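Local coordinates for outer membrane protein TP0453 (Treponema pallidum, PDB 3K8G) that is thought to take part in ligand transport and alters membrane permeability at acidic pH, inserting into the membrane possibly as a dimer, at residues 70-76 against 115-120; 24-28 against 51-56; 46-50 against 80-86; 11-17 against 58-62; 99-103 against 130-134. All coordinates share one frame; numbering follows the deposited sequence.

Contact 1: 70-76 against 115-120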
# COMPACT_ATOMS: atom_id res chain seq x y z
N LEU A 70 0.39 0.67 8.23
CA LEU A 70 1.45 1.24 7.42
C LEU A 70 2.72 1.36 8.24
O LEU A 70 2.70 1.72 9.41
CB LEU A 70 1.06 2.65 6.90
CG LEU A 70 -0.28 2.72 6.16
CD1 LEU A 70 -0.86 4.11 6.15
CD2 LEU A 70 -0.06 2.17 4.74
N PHE A 71 3.83 1.09 7.60
CA PHE A 71 5.11 1.25 8.21
C PHE A 71 5.99 2.12 7.31
O PHE A 71 6.10 1.85 6.11
CB PHE A 71 5.73 -0.13 8.42
CG PHE A 71 7.07 -0.09 9.10
CD1 PHE A 71 7.19 -0.36 10.46
CD2 PHE A 71 8.23 0.19 8.37
CE1 PHE A 71 8.44 -0.36 11.10
CE2 PHE A 71 9.49 0.22 9.00
CZ PHE A 71 9.59 -0.07 10.35
N GLY A 72 6.56 3.17 7.89
CA GLY A 72 7.41 4.12 7.12
C GLY A 72 8.86 4.11 7.59
O GLY A 72 9.10 4.04 8.78
N SER A 73 9.82 4.11 6.65
CA SER A 73 11.22 4.32 7.00
C SER A 73 11.51 5.75 6.64
O SER A 73 11.16 6.18 5.54
CB SER A 73 12.16 3.43 6.17
OG SER A 73 11.77 2.07 6.29
N GLY A 74 12.12 6.49 7.56
CA GLY A 74 12.43 7.89 7.29
C GLY A 74 13.31 8.48 8.38
O GLY A 74 14.06 7.77 9.05
N SER A 75 13.18 9.78 8.55
CA SER A 75 13.97 10.54 9.54
C SER A 75 12.97 11.34 10.35
O SER A 75 12.34 12.26 9.83
CB SER A 75 14.96 11.46 8.82
OG SER A 75 15.81 12.12 9.75
N TYR A 76 12.75 10.92 11.58
CA TYR A 76 11.71 11.52 12.41
C TYR A 76 12.30 12.02 13.74
O TYR A 76 11.98 11.49 14.81
CB TYR A 76 10.59 10.52 12.66
CG TYR A 76 10.08 9.79 11.41
CD1 TYR A 76 9.40 10.48 10.42
CD2 TYR A 76 10.29 8.42 11.24
CE1 TYR A 76 8.92 9.84 9.30
CE2 TYR A 76 9.81 7.76 10.12
CZ TYR A 76 9.12 8.47 9.17
OH TYR A 76 8.63 7.84 8.05
N PRO A 115 13.78 6.84 15.90
CA PRO A 115 13.84 8.03 15.06
C PRO A 115 13.78 7.77 13.54
O PRO A 115 13.58 8.71 12.78
CB PRO A 115 15.16 8.70 15.50
CG PRO A 115 15.41 8.16 16.92
CD PRO A 115 14.98 6.70 16.75
N HIS A 116 13.94 6.52 13.11
CA HIS A 116 13.87 6.20 11.69
C HIS A 116 12.66 5.35 11.25
O HIS A 116 12.61 4.92 10.09
CB HIS A 116 15.21 5.60 11.20
CG HIS A 116 16.37 6.53 11.40
ND1 HIS A 116 17.37 6.30 12.32
CD2 HIS A 116 16.65 7.73 10.84
CE1 HIS A 116 18.23 7.30 12.29
NE2 HIS A 116 17.81 8.19 11.41
N PHE A 117 11.70 5.13 12.16
CA PHE A 117 10.50 4.28 11.86
C PHE A 117 9.25 4.99 12.29
O PHE A 117 9.21 5.60 13.39
CB PHE A 117 10.45 2.97 12.68
CG PHE A 117 11.66 2.09 12.56
CD1 PHE A 117 12.27 1.88 11.33
CD2 PHE A 117 12.12 1.40 13.67
CE1 PHE A 117 13.37 1.03 11.21
CE2 PHE A 117 13.21 0.54 13.57
CZ PHE A 117 13.84 0.36 12.34
N SER A 118 8.20 4.83 11.50
CA SER A 118 6.86 5.29 11.88
C SER A 118 5.83 4.17 11.64
O SER A 118 6.02 3.36 10.75
CB SER A 118 6.45 6.52 11.07
OG SER A 118 6.54 6.31 9.66
N CYS A 119 4.79 4.09 12.48
CA CYS A 119 3.70 3.11 12.31
C CYS A 119 2.38 3.84 12.37
O CYS A 119 2.16 4.64 13.27
CB CYS A 119 3.74 2.05 13.43
SG CYS A 119 5.28 1.08 13.46
N VAL A 120 1.49 3.56 11.42
CA VAL A 120 0.21 4.23 11.32
C VAL A 120 -0.82 3.15 11.10
O VAL A 120 -0.61 2.24 10.28
CB VAL A 120 0.17 5.22 10.11
CG1 VAL A 120 -1.25 5.79 9.88
CG2 VAL A 120 1.17 6.34 10.31
O HOH W 1 15.93 11.16 12.56

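Contact 2: 24-28 against 51-56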
# COMPACT_ATOMS: atom_id res chain seq x y z
N TYR A 24 3.69 -1.28 -1.51
CA TYR A 24 4.95 -0.66 -1.22
C TYR A 24 5.09 0.59 -2.11
O TYR A 24 4.96 0.49 -3.34
CB TYR A 24 6.08 -1.67 -1.48
CG TYR A 24 7.43 -1.02 -1.51
CD1 TYR A 24 8.06 -0.64 -0.33
CD2 TYR A 24 8.07 -0.77 -2.72
CE1 TYR A 24 9.34 -0.00 -0.38
CE2 TYR A 24 9.33 -0.13 -2.79
CZ TYR A 24 9.96 0.22 -1.61
OH TYR A 24 11.20 0.83 -1.70
N PHE A 25 5.36 1.74 -1.49
CA PHE A 25 5.55 3.00 -2.24
C PHE A 25 6.92 3.61 -1.87
O PHE A 25 7.06 4.10 -0.76
CB PHE A 25 4.54 4.05 -1.78
CG PHE A 25 3.09 3.70 -2.05
CD1 PHE A 25 2.42 4.24 -3.14
CD2 PHE A 25 2.37 2.91 -1.16
CE1 PHE A 25 1.08 3.96 -3.39
CE2 PHE A 25 1.02 2.62 -1.40
CZ PHE A 25 0.38 3.14 -2.50
N PRO A 26 7.88 3.64 -2.80
CA PRO A 26 9.01 4.57 -2.60
C PRO A 26 8.46 6.00 -2.65
O PRO A 26 7.70 6.32 -3.54
CB PRO A 26 9.94 4.29 -3.79
CG PRO A 26 9.27 3.24 -4.66
CD PRO A 26 7.91 2.94 -4.10
N VAL A 27 8.76 6.84 -1.67
CA VAL A 27 8.16 8.18 -1.66
C VAL A 27 8.69 9.05 -2.83
O VAL A 27 7.91 9.73 -3.47
CB VAL A 27 8.30 8.88 -0.30
CG1 VAL A 27 7.76 10.32 -0.34
CG2 VAL A 27 7.55 8.04 0.78
N ALA A 28 9.99 8.99 -3.09
CA ALA A 28 10.60 9.77 -4.22
C ALA A 28 10.02 9.34 -5.57
O ALA A 28 10.04 8.15 -5.93
CB ALA A 28 12.11 9.66 -4.22
N VAL A 51 4.93 12.04 5.83
CA VAL A 51 5.27 11.55 4.48
C VAL A 51 6.43 12.33 3.89
O VAL A 51 7.32 11.73 3.29
CB VAL A 51 4.06 11.53 3.50
CG1 VAL A 51 4.44 10.90 2.17
CG2 VAL A 51 2.99 10.69 4.06
N ASP A 52 6.45 13.66 4.11
CA ASP A 52 7.55 14.51 3.62
C ASP A 52 8.92 14.17 4.21
O ASP A 52 9.95 14.54 3.65
CB ASP A 52 7.22 16.00 3.80
CG ASP A 52 6.00 16.43 2.96
OD1 ASP A 52 5.40 17.49 3.24
OD2 ASP A 52 5.63 15.71 2.01
N ARG A 53 8.93 13.42 5.31
CA ARG A 53 10.17 12.93 5.93
C ARG A 53 10.40 11.39 5.77
O ARG A 53 11.26 10.82 6.44
CB ARG A 53 10.16 13.29 7.42
CG ARG A 53 10.17 14.82 7.69
CD ARG A 53 10.61 15.13 9.10
NE ARG A 53 12.05 14.90 9.26
CZ ARG A 53 12.99 15.82 9.14
NH1 ARG A 53 12.68 17.09 8.87
NH2 ARG A 53 14.26 15.47 9.29
N THR A 54 9.64 10.76 4.88
CA THR A 54 9.64 9.29 4.72
C THR A 54 10.30 8.90 3.39
O THR A 54 10.04 9.54 2.38
CB THR A 54 8.20 8.79 4.78
OG1 THR A 54 7.65 9.18 6.03
CG2 THR A 54 8.09 7.24 4.63
N THR A 55 11.16 7.88 3.40
CA THR A 55 11.75 7.41 2.15
C THR A 55 10.91 6.30 1.51
O THR A 55 10.85 6.21 0.27
CB THR A 55 13.23 6.94 2.30
OG1 THR A 55 13.30 5.93 3.29
CG2 THR A 55 14.14 8.11 2.75
N ALA A 56 10.26 5.47 2.34
CA ALA A 56 9.47 4.34 1.82
C ALA A 56 8.33 3.98 2.77
O ALA A 56 8.48 4.06 3.99
CB ALA A 56 10.36 3.12 1.59
O HOH W 2 12.07 7.42 -1.77

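Contact 3: 46-50 against 80-86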
# COMPACT_ATOMS: atom_id res chain seq x y z
N ASP A 46 -0.45 16.45 9.86
CA ASP A 46 0.56 15.61 10.50
C ASP A 46 0.97 14.45 9.58
O ASP A 46 2.16 14.12 9.45
CB ASP A 46 0.07 15.03 11.85
CG ASP A 46 -0.69 16.04 12.71
OD1 ASP A 46 -1.91 16.22 12.51
OD2 ASP A 46 -0.07 16.63 13.62
N ILE A 47 -0.01 13.84 8.95
CA ILE A 47 0.26 12.69 8.04
C ILE A 47 1.10 13.13 6.84
O ILE A 47 2.11 12.50 6.52
CB ILE A 47 -1.03 11.97 7.58
CG1 ILE A 47 -1.92 11.62 8.79
CG2 ILE A 47 -0.71 10.67 6.79
CD1 ILE A 47 -1.36 10.52 9.73
N LYS A 48 0.71 14.25 6.21
CA LYS A 48 1.50 14.82 5.11
C LYS A 48 2.90 15.16 5.59
O LYS A 48 3.88 14.85 4.93
CB LYS A 48 0.80 16.05 4.49
CG LYS A 48 -0.31 15.69 3.51
CD LYS A 48 -0.57 16.80 2.49
CE LYS A 48 -1.67 16.38 1.50
NZ LYS A 48 -1.80 17.33 0.35
N LYS A 49 2.99 15.78 6.77
CA LYS A 49 4.29 16.12 7.33
C LYS A 49 5.18 14.89 7.52
O LYS A 49 6.38 14.93 7.22
CB LYS A 49 4.14 16.91 8.64
CG LYS A 49 3.74 18.39 8.40
CD LYS A 49 3.45 19.12 9.72
CE LYS A 49 3.12 20.60 9.50
NZ LYS A 49 1.87 20.74 8.70
N ILE A 50 4.58 13.80 8.00
CA ILE A 50 5.32 12.53 8.17
C ILE A 50 5.82 12.01 6.82
O ILE A 50 7.00 11.61 6.69
CB ILE A 50 4.49 11.47 8.95
CG1 ILE A 50 4.25 11.95 10.40
CG2 ILE A 50 5.20 10.08 8.96
CD1 ILE A 50 3.25 11.12 11.18
N PHE A 80 11.02 17.40 15.09
CA PHE A 80 9.90 17.25 14.17
C PHE A 80 8.68 16.73 14.92
O PHE A 80 7.62 17.35 14.89
CB PHE A 80 10.26 16.32 13.00
CG PHE A 80 9.07 15.83 12.22
CD1 PHE A 80 8.33 16.71 11.44
CD2 PHE A 80 8.70 14.48 12.26
CE1 PHE A 80 7.24 16.27 10.73
CE2 PHE A 80 7.61 14.03 11.55
CZ PHE A 80 6.88 14.92 10.77
N THR A 81 8.83 15.59 15.61
CA THR A 81 7.70 14.95 16.29
C THR A 81 7.04 15.83 17.34
O THR A 81 5.82 15.82 17.47
CB THR A 81 8.08 13.56 16.88
OG1 THR A 81 9.17 13.71 17.81
CG2 THR A 81 8.49 12.60 15.77
N ASN A 82 7.84 16.59 18.08
CA ASN A 82 7.29 17.50 19.07
C ASN A 82 6.27 18.52 18.53
O ASN A 82 5.36 18.96 19.26
CB ASN A 82 8.40 18.23 19.83
CG ASN A 82 7.85 19.15 20.89
OD1 ASN A 82 7.15 18.71 21.80
ND2 ASN A 82 8.12 20.46 20.75
N LEU A 83 6.42 18.87 17.26
CA LEU A 83 5.63 19.92 16.61
C LEU A 83 4.39 19.42 15.87
O LEU A 83 3.64 20.22 15.29
CB LEU A 83 6.52 20.71 15.65
CG LEU A 83 7.60 21.51 16.40
CD1 LEU A 83 8.47 22.30 15.43
CD2 LEU A 83 6.95 22.42 17.44
N ILE A 84 4.20 18.10 15.84
CA ILE A 84 2.97 17.54 15.31
C ILE A 84 2.15 16.89 16.42
O ILE A 84 2.48 17.04 17.60
CB ILE A 84 3.24 16.57 14.13
CG1 ILE A 84 4.27 15.50 14.50
CG2 ILE A 84 3.66 17.38 12.86
CD1 ILE A 84 4.39 14.37 13.44
N PHE A 85 1.09 16.17 16.05
CA PHE A 85 0.15 15.59 17.01
C PHE A 85 -0.27 16.61 18.07
O PHE A 85 -0.19 16.36 19.26
CB PHE A 85 0.75 14.34 17.71
CG PHE A 85 1.43 13.39 16.78
CD1 PHE A 85 0.71 12.71 15.79
CD2 PHE A 85 2.81 13.18 16.87
CE1 PHE A 85 1.34 11.84 14.91
CE2 PHE A 85 3.44 12.29 16.00
CZ PHE A 85 2.70 11.63 15.01
N SER A 86 -0.73 17.77 17.63
CA SER A 86 -1.24 18.76 18.57
C SER A 86 -2.64 18.36 19.05
O SER A 86 -3.46 17.90 18.27
CB SER A 86 -1.24 20.14 17.91
OG SER A 86 -2.41 20.85 18.28
O HOH W 3 -0.97 18.72 14.82

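Contact 4: 11-17 against 58-62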
# COMPACT_ATOMS: atom_id res chain seq x y z
N PRO A 11 9.88 -4.58 7.64
CA PRO A 11 8.61 -3.86 7.73
C PRO A 11 7.39 -4.70 7.34
O PRO A 11 6.29 -4.43 7.84
CB PRO A 11 8.80 -2.69 6.73
CG PRO A 11 10.30 -2.43 6.78
CD PRO A 11 10.86 -3.86 6.80
N LEU A 12 7.55 -5.67 6.43
CA LEU A 12 6.40 -6.52 6.04
C LEU A 12 5.92 -7.40 7.21
O LEU A 12 4.74 -7.64 7.34
CB LEU A 12 6.73 -7.38 4.80
CG LEU A 12 6.90 -6.48 3.53
CD1 LEU A 12 7.50 -7.26 2.35
CD2 LEU A 12 5.60 -5.77 3.14
N GLY A 13 6.85 -7.84 8.06
CA GLY A 13 6.48 -8.61 9.26
C GLY A 13 5.78 -7.74 10.29
O GLY A 13 5.03 -8.25 11.12
N VAL A 14 6.03 -6.43 10.23
CA VAL A 14 5.39 -5.49 11.16
C VAL A 14 3.95 -5.13 10.76
O VAL A 14 3.05 -5.08 11.61
CB VAL A 14 6.20 -4.17 11.36
CG1 VAL A 14 5.44 -3.19 12.31
CG2 VAL A 14 7.62 -4.43 11.86
N VAL A 15 3.70 -4.86 9.47
CA VAL A 15 2.32 -4.58 9.05
C VAL A 15 1.42 -5.83 9.19
O VAL A 15 0.21 -5.72 9.38
CB VAL A 15 2.21 -3.93 7.63
CG1 VAL A 15 3.03 -2.60 7.62
CG2 VAL A 15 2.74 -4.88 6.52
N GLY A 16 2.02 -7.01 9.09
CA GLY A 16 1.33 -8.24 9.47
C GLY A 16 0.96 -9.16 8.34
O GLY A 16 0.80 -8.74 7.20
N SER A 17 0.79 -10.43 8.69
CA SER A 17 0.25 -11.49 7.84
C SER A 17 -1.26 -11.44 7.65
O SER A 17 -1.96 -10.96 8.50
CB SER A 17 0.53 -12.86 8.54
OG SER A 17 1.86 -13.16 8.29
N TYR A 58 5.43 0.93 3.59
CA TYR A 58 4.98 -0.47 3.43
C TYR A 58 3.57 -0.52 3.99
O TYR A 58 3.32 0.04 5.07
CB TYR A 58 5.89 -1.39 4.25
CG TYR A 58 7.33 -1.28 3.87
CD1 TYR A 58 7.90 -2.22 3.01
CD2 TYR A 58 8.13 -0.24 4.36
CE1 TYR A 58 9.25 -2.14 2.64
CE2 TYR A 58 9.48 -0.14 3.98
CZ TYR A 58 10.02 -1.10 3.12
OH TYR A 58 11.36 -1.03 2.75
N GLY A 59 2.64 -1.15 3.28
CA GLY A 59 1.28 -1.12 3.76
C GLY A 59 0.60 -2.48 3.62
O GLY A 59 0.95 -3.27 2.77
N ALA A 60 -0.41 -2.69 4.45
CA ALA A 60 -1.26 -3.88 4.36
C ALA A 60 -2.71 -3.41 4.61
O ALA A 60 -2.97 -2.65 5.56
CB ALA A 60 -0.84 -4.89 5.40
N PHE A 61 -3.62 -3.80 3.73
CA PHE A 61 -5.07 -3.54 3.93
C PHE A 61 -5.80 -4.84 4.31
O PHE A 61 -5.64 -5.87 3.64
CB PHE A 61 -5.69 -3.01 2.64
CG PHE A 61 -7.20 -2.95 2.71
CD1 PHE A 61 -7.82 -2.05 3.56
CD2 PHE A 61 -7.97 -3.83 1.99
CE1 PHE A 61 -9.23 -2.00 3.65
CE2 PHE A 61 -9.36 -3.80 2.08
CZ PHE A 61 -9.97 -2.88 2.93
N PHE A 62 -6.60 -4.78 5.38
CA PHE A 62 -7.38 -5.93 5.86
C PHE A 62 -8.87 -5.66 5.69
O PHE A 62 -9.42 -4.79 6.36
CB PHE A 62 -7.06 -6.21 7.34
CG PHE A 62 -5.62 -6.56 7.59
CD1 PHE A 62 -5.25 -7.90 7.73
CD2 PHE A 62 -4.65 -5.58 7.68
CE1 PHE A 62 -3.93 -8.26 7.96
CE2 PHE A 62 -3.31 -5.93 7.88
CZ PHE A 62 -2.97 -7.29 8.04

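Contact 5: 99-103 against 130-134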
# COMPACT_ATOMS: atom_id res chain seq x y z
N GLY A 99 8.47 2.88 27.14
CA GLY A 99 8.82 4.29 26.83
C GLY A 99 8.01 4.99 25.73
O GLY A 99 7.72 6.19 25.83
N ILE A 100 7.65 4.22 24.70
CA ILE A 100 7.02 4.73 23.47
C ILE A 100 5.71 5.51 23.67
O ILE A 100 4.83 5.11 24.44
CB ILE A 100 6.79 3.56 22.46
CG1 ILE A 100 8.13 2.97 22.02
CG2 ILE A 100 6.00 4.03 21.21
CD1 ILE A 100 8.06 1.51 21.63
N THR A 101 5.57 6.62 22.95
CA THR A 101 4.32 7.36 22.95
C THR A 101 3.42 6.94 21.78
O THR A 101 3.90 6.75 20.67
CB THR A 101 4.58 8.87 22.93
OG1 THR A 101 5.60 9.18 23.89
CG2 THR A 101 3.32 9.65 23.27
N TYR A 102 2.11 6.82 22.05
CA TYR A 102 1.12 6.54 21.00
C TYR A 102 0.27 7.78 20.85
O TYR A 102 -0.13 8.35 21.86
CB TYR A 102 0.13 5.42 21.43
CG TYR A 102 0.71 4.05 21.66
CD1 TYR A 102 2.07 3.83 21.72
CD2 TYR A 102 -0.14 2.96 21.87
CE1 TYR A 102 2.59 2.58 21.96
CE2 TYR A 102 0.37 1.69 22.10
CZ TYR A 102 1.74 1.51 22.14
OH TYR A 102 2.26 0.28 22.37
N TYR A 103 -0.03 8.15 19.61
CA TYR A 103 -1.01 9.20 19.33
C TYR A 103 -2.27 8.61 18.70
O TYR A 103 -2.20 7.80 17.75
CB TYR A 103 -0.37 10.28 18.46
CG TYR A 103 0.92 10.85 19.05
CD1 TYR A 103 0.88 11.89 19.98
CD2 TYR A 103 2.16 10.32 18.70
CE1 TYR A 103 2.05 12.42 20.53
CE2 TYR A 103 3.35 10.84 19.25
CZ TYR A 103 3.27 11.89 20.16
OH TYR A 103 4.42 12.42 20.71
N MET A 130 -2.43 -0.40 18.42
CA MET A 130 -1.05 -0.01 18.12
C MET A 130 -0.08 -0.90 18.90
O MET A 130 0.92 -1.36 18.34
CB MET A 130 -0.83 1.50 18.40
CG MET A 130 0.61 2.01 18.20
SD MET A 130 1.09 1.78 16.49
CE MET A 130 -0.01 2.96 15.69
N SER A 131 -0.35 -1.19 20.18
CA SER A 131 0.63 -2.03 20.91
C SER A 131 0.78 -3.43 20.34
O SER A 131 1.85 -4.05 20.46
CB SER A 131 0.38 -2.07 22.44
OG SER A 131 -0.43 -3.14 22.78
N LYS A 132 -0.27 -3.94 19.67
CA LYS A 132 -0.17 -5.23 19.01
C LYS A 132 0.70 -5.15 17.75
O LYS A 132 1.54 -6.05 17.51
CB LYS A 132 -1.56 -5.82 18.71
CG LYS A 132 -1.50 -7.19 18.09
CD LYS A 132 -2.90 -7.85 18.06
CE LYS A 132 -2.77 -9.30 17.56
NZ LYS A 132 -4.05 -9.77 17.02
N MET A 133 0.51 -4.10 16.96
CA MET A 133 1.42 -3.86 15.81
C MET A 133 2.86 -3.69 16.26
O MET A 133 3.77 -4.32 15.68
CB MET A 133 1.01 -2.64 15.04
CG MET A 133 1.91 -2.39 13.83
SD MET A 133 1.16 -1.15 12.76
CE MET A 133 2.48 -1.04 11.48
N LEU A 134 3.07 -2.87 17.29
CA LEU A 134 4.43 -2.66 17.82
C LEU A 134 5.09 -3.92 18.35
O LEU A 134 6.30 -4.06 18.26
CB LEU A 134 4.47 -1.53 18.88
CG LEU A 134 4.13 -0.15 18.32
CD1 LEU A 134 4.13 0.88 19.45
CD2 LEU A 134 5.08 0.28 17.18

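Contact 1: 70-76 against 115-120
L70 to S73 pair with V120 to F117 as antiparallel neighbours, the short strand axes 4.7 Å apart and 160° from parallel, with L70–V120 and G72–S118 as hydrogen-bonded pairs. G74 N still bonds H116 O, and Y76 N, beyond the strands, bonds P115 O. On one face, F71 lies with CZ 3.5 Å from CD1 of F117, the two rings inclined at 45°. F71 holds CG anti to the backbone N (chi1 -178°), and this swings CD1 to 3.8 Å from C119 SG, an oblique sulfur–aromatic contact. The opposite face carries L70 CD1 against V120 CG1 at 4.1 Å. There too the ring of Y76 turns back over the second strand, its OH 3.0 Å from S118 OG in a weak, unsettled hydrogen bond. The firmer partner of that hydroxyl is T54, while S118 OG also bonds a methylpentanediol molecule, probably from the crystallisation liquor. At the turn, G74 O meets the H116 ring edge in plane, 3.1 Å from CD2. Strand 54-62 flanks the pair beside 67-74 and strand 108-114 beside 117-123, while helices 11-15 and 130-135 cover the F71 and C119 face.

Contact 2: 24-28 against 51-56
V27 sets its side chain against the carbonyl oxygens of V51, T54 and T55. CG1 is anti to the backbone N (chi1 175°), which splits the two methyls: CG1 reaches V51 CG1 at 4.2 Å, and CG2 reaches T54 CG2 at 4.0 Å. Between these contacts V27 CB packs on the carbonyl of T54, 3.3 Å from its oxygen. In T54, OG1 lies beside its own backbone N (chi1 -59°) and is engaged with I50 O and Y76 OH, bonds that orient the side chain with CG2 toward V27. V51, partway along the same surface, also touches I34 and I38 of helix 31-41. The segment 51-56 is where helix 45-52 passes into strand 54-62, and T55 and A56 together face S73 of the next strand in a classic beta bulge. On its other side this strand starts an antiparallel ladder with strand 21-26, P26 and A56 forming a non-hydrogen-bonded pair. V27 N donates to T55 O at 2.9 Å, nearly straight at the hydrogen (170°) but from above the carbonyl plane. The same oxygen also accepts a hydrogen bond from a water, 2.7 Å away, that accepts from A28 N, so two donors grip it. Further back, the Y24 ring extends with CG anti to the backbone N, setting CE1 3.8 Å from A56 CB at an oblique angle. P26 N lies above one face of this ring, toward the rim, and the ring also meets that of Y58.

Contact 3: 46-50 against 80-86
I84, from the turn after helix 78-81, is the bump entering a hollow on helix 45-52 lined by D46, K49 and I50; both regions are inferred to be amphipathic. Its branches divide the hollow: CG2 lies 3.6 Å from K49 CD, CD1 reaches I50 CG1 at 3.9 Å, and CB rests 3.3 Å from D46 OD2. CG1 stands between its backbone N and carbonyl carbon (chi1 52°), a cramped setting that sends CD1 to I50 and CG2 to the lysine. I50 projects into a recess walled by F80, I84 and F85, crossing each of these side chains at about a right angle; its CD1 ends 3.9 Å from F85 CZ. F80 closes the end of the contact near K49 and I50. Its ring edge, with CE1 3.8 Å from K49 CB, abuts the helix, and I50 N lies near the ring plane. F85 is itself stacked on Y103 and meets W91 edge-to-face. D46 OD2 takes the backbone N-H of F85 at 2.7 Å, from above the carboxylate plane, and lies beside a water that accepts from S86 N; OD1 has a weak bond to W91 NE1. Within this contact the buried carboxylate is met by neutral donors, which would probably stabilise its negative charge and fasten the chain after the 81-84 turn to a helix, 45-52, that shifts when the hydrophobic cavity opens.

Contact 4: 11-17 against 58-62
The Y58 ring takes P11 on one face, with CB 3.6 Å from the ring centroid and 17° off its normal, a CH-pi contact; P11 CG follows over CE2 at 3.7 Å. L12 CD2 approaches the same ring obliquely, 4.2 Å from CD1. At the far end of the strand, F62 presents its edge to the backbone after the helix: S17 O lies in the ring plane, 3.4 Å from CE1, and V15 O is near that plane, 3.8 Å from CZ. Between the two rings sits V15, its CG1 anti to the carbonyl carbon (chi1 -58°). That rotation lays CG1 3.7 Å from Y58 O and leaves CG2 facing A60 CB at 3.8 Å. Helix 11-15 lies along residues 58-62 of strand 54-62, the axes 8.0 Å apart and inclined by 28°, consistent with its assignment as an amphipathic helix. G16 follows the helix with positive phi, a conformation suited to glycine, and the chain turns away past F62. The contact is almost wholly one of dispersion and ring-edge electrostatics, and several polar groups have partners beyond it: V15 O accepts from R69 NH1, G16 O from Y22 OH, and Y58 OH bonds C153 O. R69 also makes a cation-pi contact with F62, which probably strengthens the positive edge that the carbonyl oxygens meet.

Contact 5: 99-103 against 130-134
Two torsions bring M130 and Y102 together: M130 holds CG anti to its backbone N (chi1 176°), and the Y102 ring, with CG anti to the carbonyl carbon, is turned by a chi2 of 11° so that one face looks at the helix. M130 CG then sits over the centre of that face, 3.8 Å from the centroid, in a CH-pi contact, and its CB lies 3.8 Å from Y102 CD2. The thioether then bends at chi2 and chi3 and leads away from the tyrosine, the side chain touching S111 and I121 in the strands beneath. Around the ring, S131 CB lies in plane at the edge; its approach to Y102 OH, at 3.0 Å, is unusually close and somewhat doubtful. L134 comes at the ring obliquely, from the opposite direction to the tyrosine, with CD1 3.4 Å from Y102 CE1. The same methyl is 4.1 Å from I100 CG2, which itself lies in the plane of the Y102 ring at its edge, so L134 CD1 rests against both I100 and Y102. I100, M130 and L134 all touch S111 of strand 108-114, and L134 and M133 also touch C119. The helix turns M130, M133 and L134 inward and sends K132 outward, in keeping with an amphipathic helix. Its short axis passes 10.6 Å from that of strand 101-103, and the whole is an antiparallel sheet with a helix laid across it, consistent with a wall of the U-shaped beta-half-barrel.

From the N terminus, helix 11-15 leads into strand 21-26, and contact 4 closes a loop that ends at strand 54-62. Contact 2 lies within this loop, joining strand 21-26 to the junction of helix 45-52 with strand 54-62. Contact 3 starts on that same helix before contacts 2 and 4 have closed, so it crosses both and runs on to 80-86. Contact 1 opens at 70-76, after contacts 2 and 4 are complete, crosses contact 3, and returns at strand 117-123. Contact 5, from 99-103 to 130-134, crosses contact 1 and follows contact 3. Contact 1 joins strands and touches all the others; contacts 2, 4 and 5 bring helices to strands; contact 3 joins helix to helix end.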